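Local atomic coordinates of hypothetical protein (Shewanella denitrificans, PDB entry 2OQM), a protein that is of unknown function but belongs to the DUF1993 proteins and, as a DinB family member, probably shares the helical-bundle fold of that group. Residues 95-100 / 112-117. Sequence-based numbering, arbitrary orientation. Where two conformers were deposited one is given.
Sequences PKHDDS and ASVLTY. With FMT (formic acid), chain N.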
loop_
_atom_site.group_PDB
_atom_site.type_symbol
_atom_site.label_atom_id
_atom_site.label_comp_id
_atom_site.label_asym_id
_atom_site.label_seq_id
_atom_site.Cartn_x
_atom_site.Cartn_y
_atom_site.Cartn_z
ATOM N N PRO A 95 1.627 23.642 1.509
ATOM C CA PRO A 95 0.443 24.199 0.822
ATOM C C PRO A 95 -0.903 23.647 1.328
ATOM O O PRO A 95 -1.046 22.435 1.571
ATOM C CB PRO A 95 0.658 23.816 -0.661
ATOM C CG PRO A 95 1.759 22.803 -0.701
ATOM C CD PRO A 95 2.566 23.000 0.562
ATOM N N LYS A 96 -1.888 24.541 1.460
ATOM C CA LYS A 96 -3.214 24.178 1.992
ATOM C C LYS A 96 -4.247 23.993 0.875
ATOM O O LYS A 96 -4.281 24.771 -0.080
ATOM C CB LYS A 96 -3.705 25.255 2.980
ATOM C CG LYS A 96 -5.059 24.956 3.630
ATOM C CD LYS A 96 -5.050 23.668 4.450
ATOM C CE LYS A 96 -6.465 23.338 4.885
ATOM N NZ LYS A 96 -6.540 22.085 5.689
ATOM N N HIS A 97 -5.089 22.971 1.017
ATOM C CA HIS A 97 -6.156 22.678 0.055
ATOM C C HIS A 97 -7.481 22.591 0.821
ATOM O O HIS A 97 -7.576 21.863 1.810
ATOM C CB HIS A 97 -5.863 21.358 -0.664
ATOM C CG HIS A 97 -4.604 21.363 -1.484
ATOM N ND1 HIS A 97 -3.471 20.655 -1.120
ATOM C CD2 HIS A 97 -4.315 21.943 -2.675
ATOM C CE1 HIS A 97 -2.534 20.808 -2.045
ATOM N NE2 HIS A 97 -3.021 21.589 -2.999
ATOM N N ASP A 98 -8.492 23.336 0.376
ATOM C CA ASP A 98 -9.831 23.296 0.997
ATOM C C ASP A 98 -10.731 22.103 0.579
ATOM O O ASP A 98 -11.871 22.005 1.046
ATOM C CB ASP A 98 -10.578 24.607 0.724
ATOM C CG ASP A 98 -11.001 24.763 -0.735
ATOM O OD1 ASP A 98 -10.582 23.940 -1.594
ATOM O OD2 ASP A 98 -11.764 25.723 -1.018
ATOM N N ASP A 99 -10.245 21.228 -0.300
ATOM C CA ASP A 99 -11.014 20.052 -0.735
ATOM C C ASP A 99 -12.311 20.382 -1.459
ATOM O O ASP A 99 -13.304 19.675 -1.348
ATOM C CB ASP A 99 -11.289 19.117 0.430
ATOM C CG ASP A 99 -10.048 18.332 0.852
ATOM O OD1 ASP A 99 -9.109 18.176 0.033
ATOM O OD2 ASP A 99 -10.026 17.843 1.993
ATOM N N SER A 100 -12.270 21.443 -2.244
ATOM C CA SER A 100 -13.449 21.911 -2.965
ATOM C C SER A 100 -13.656 21.253 -4.334
ATOM O O SER A 100 -14.619 21.584 -5.031
ATOM C CB SER A 100 -13.301 23.421 -3.181
ATOM O OG SER A 100 -12.088 23.686 -3.906
ATOM N N ALA A 112 -1.119 17.551 -9.611
ATOM C CA ALA A 112 -0.008 18.305 -10.152
ATOM C C ALA A 112 0.678 19.165 -9.074
ATOM O O ALA A 112 1.898 19.289 -9.051
ATOM C CB ALA A 112 -0.510 19.188 -11.299
ATOM N N SER A 113 -0.122 19.773 -8.206
ATOM C CA SER A 113 0.379 20.640 -7.141
ATOM C C SER A 113 1.204 19.824 -6.146
ATOM O O SER A 113 2.293 20.224 -5.704
ATOM C CB SER A 113 -0.799 21.255 -6.406
ATOM O OG SER A 113 -0.378 21.964 -5.252
ATOM N N VAL A 114 0.681 18.677 -5.760
ATOM C CA VAL A 114 1.431 17.838 -4.837
ATOM C C VAL A 114 2.714 17.377 -5.478
ATOM O O VAL A 114 3.743 17.345 -4.835
ATOM C CB VAL A 114 0.601 16.640 -4.331
ATOM C CG1 VAL A 114 1.480 15.726 -3.454
ATOM C CG2 VAL A 114 -0.616 17.223 -3.550
ATOM N N LEU A 115 2.673 17.038 -6.759
ATOM C CA LEU A 115 3.884 16.629 -7.463
ATOM C C LEU A 115 4.911 17.729 -7.495
ATOM O O LEU A 115 6.076 17.462 -7.286
ATOM C CB LEU A 115 3.591 16.124 -8.900
ATOM C CG LEU A 115 2.922 14.756 -9.047
ATOM C CD1 LEU A 115 2.444 14.493 -10.509
ATOM C CD2 LEU A 115 3.830 13.606 -8.517
ATOM N N THR A 116 4.493 18.976 -7.751
ATOM C CA THR A 116 5.396 20.112 -7.730
ATOM C C THR A 116 5.984 20.345 -6.344
ATOM O O THR A 116 7.182 20.598 -6.212
ATOM C CB THR A 116 4.669 21.403 -8.204
ATOM O OG1 THR A 116 4.126 21.181 -9.508
ATOM C CG2 THR A 116 5.589 22.613 -8.252
ATOM N N TYR A 117 5.148 20.247 -5.314
ATOM C CA TYR A 117 5.613 20.363 -3.946
ATOM C C TYR A 117 6.694 19.331 -3.652
ATOM O O TYR A 117 7.770 19.667 -3.181
ATOM C CB TYR A 117 4.448 20.196 -3.009
ATOM C CG TYR A 117 4.796 20.213 -1.528
ATOM C CD1 TYR A 117 5.199 21.385 -0.914
ATOM C CD2 TYR A 117 4.688 19.080 -0.745
ATOM C CE1 TYR A 117 5.499 21.420 0.451
ATOM C CE2 TYR A 117 4.958 19.119 0.611
ATOM C CZ TYR A 117 5.355 20.302 1.192
ATOM O OH TYR A 117 5.670 20.354 2.521
HETATM C C FMT N . 6.687 23.242 2.899
HETATM O O1 FMT N . 7.895 23.449 2.824
HETATM O O2 FMT N . 6.165 22.471 3.712
#
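The Tyr117 ring meets Pro95 obliquely along its CD1-CE1 side, and a bound formic acid lies at its edge; the His97 ring takes Ser113 OG at its own edge, in plane. Both rings belong to a join between the loop 95-100 and helix 104-119 in the helical bundle expected of a DinB family member, where the loop that links helix 69-87 to helix 104-119 runs back over the latter. The formic acid is probably from the crystallisation liquor; its O2 lies 2.5 Å from Tyr117 OH, shorter than a usual hydrogen bond and so doubtful in detail. Tyr117 CG stands anti to the backbone N (chi1 177°), which lays the CD1-CE1 side of the ring against the proline. The side chain also touches Lys81 and Ala85 of helix 69-87, and Phe121 packs against it edge-to-face. With the phenol ring gone, as with an alanine here, Pro95 is likely to lose the aromatic surface its CG and CD lie against, opening a gap between loop and helix. One helical turn earlier the contact is polar. His97 NE2 and Ser113 OG form a weak hydrogen bond, long at 3.5 Å but fairly straight (151°); it is doubtful as well, since it holds for one of two positions of the serine. ND1 of the same ring is hydrogen-bonded to Lys81 NZ, which also binds Pro95 O, so one lysine of helix 69-87 ties two residues of the loop. Beside the imidazole, Val114 CG2 approaches His97 CE1 obliquely at 4.3 Å, and this valine also packs on Leu33 of helix 13-50. At the proline, CG of Pro95 sits 3.7 Å from Tyr117 CD1, and Pro95 CD comes within 3.3 Å of Tyr117 CE1, a close apolar contact.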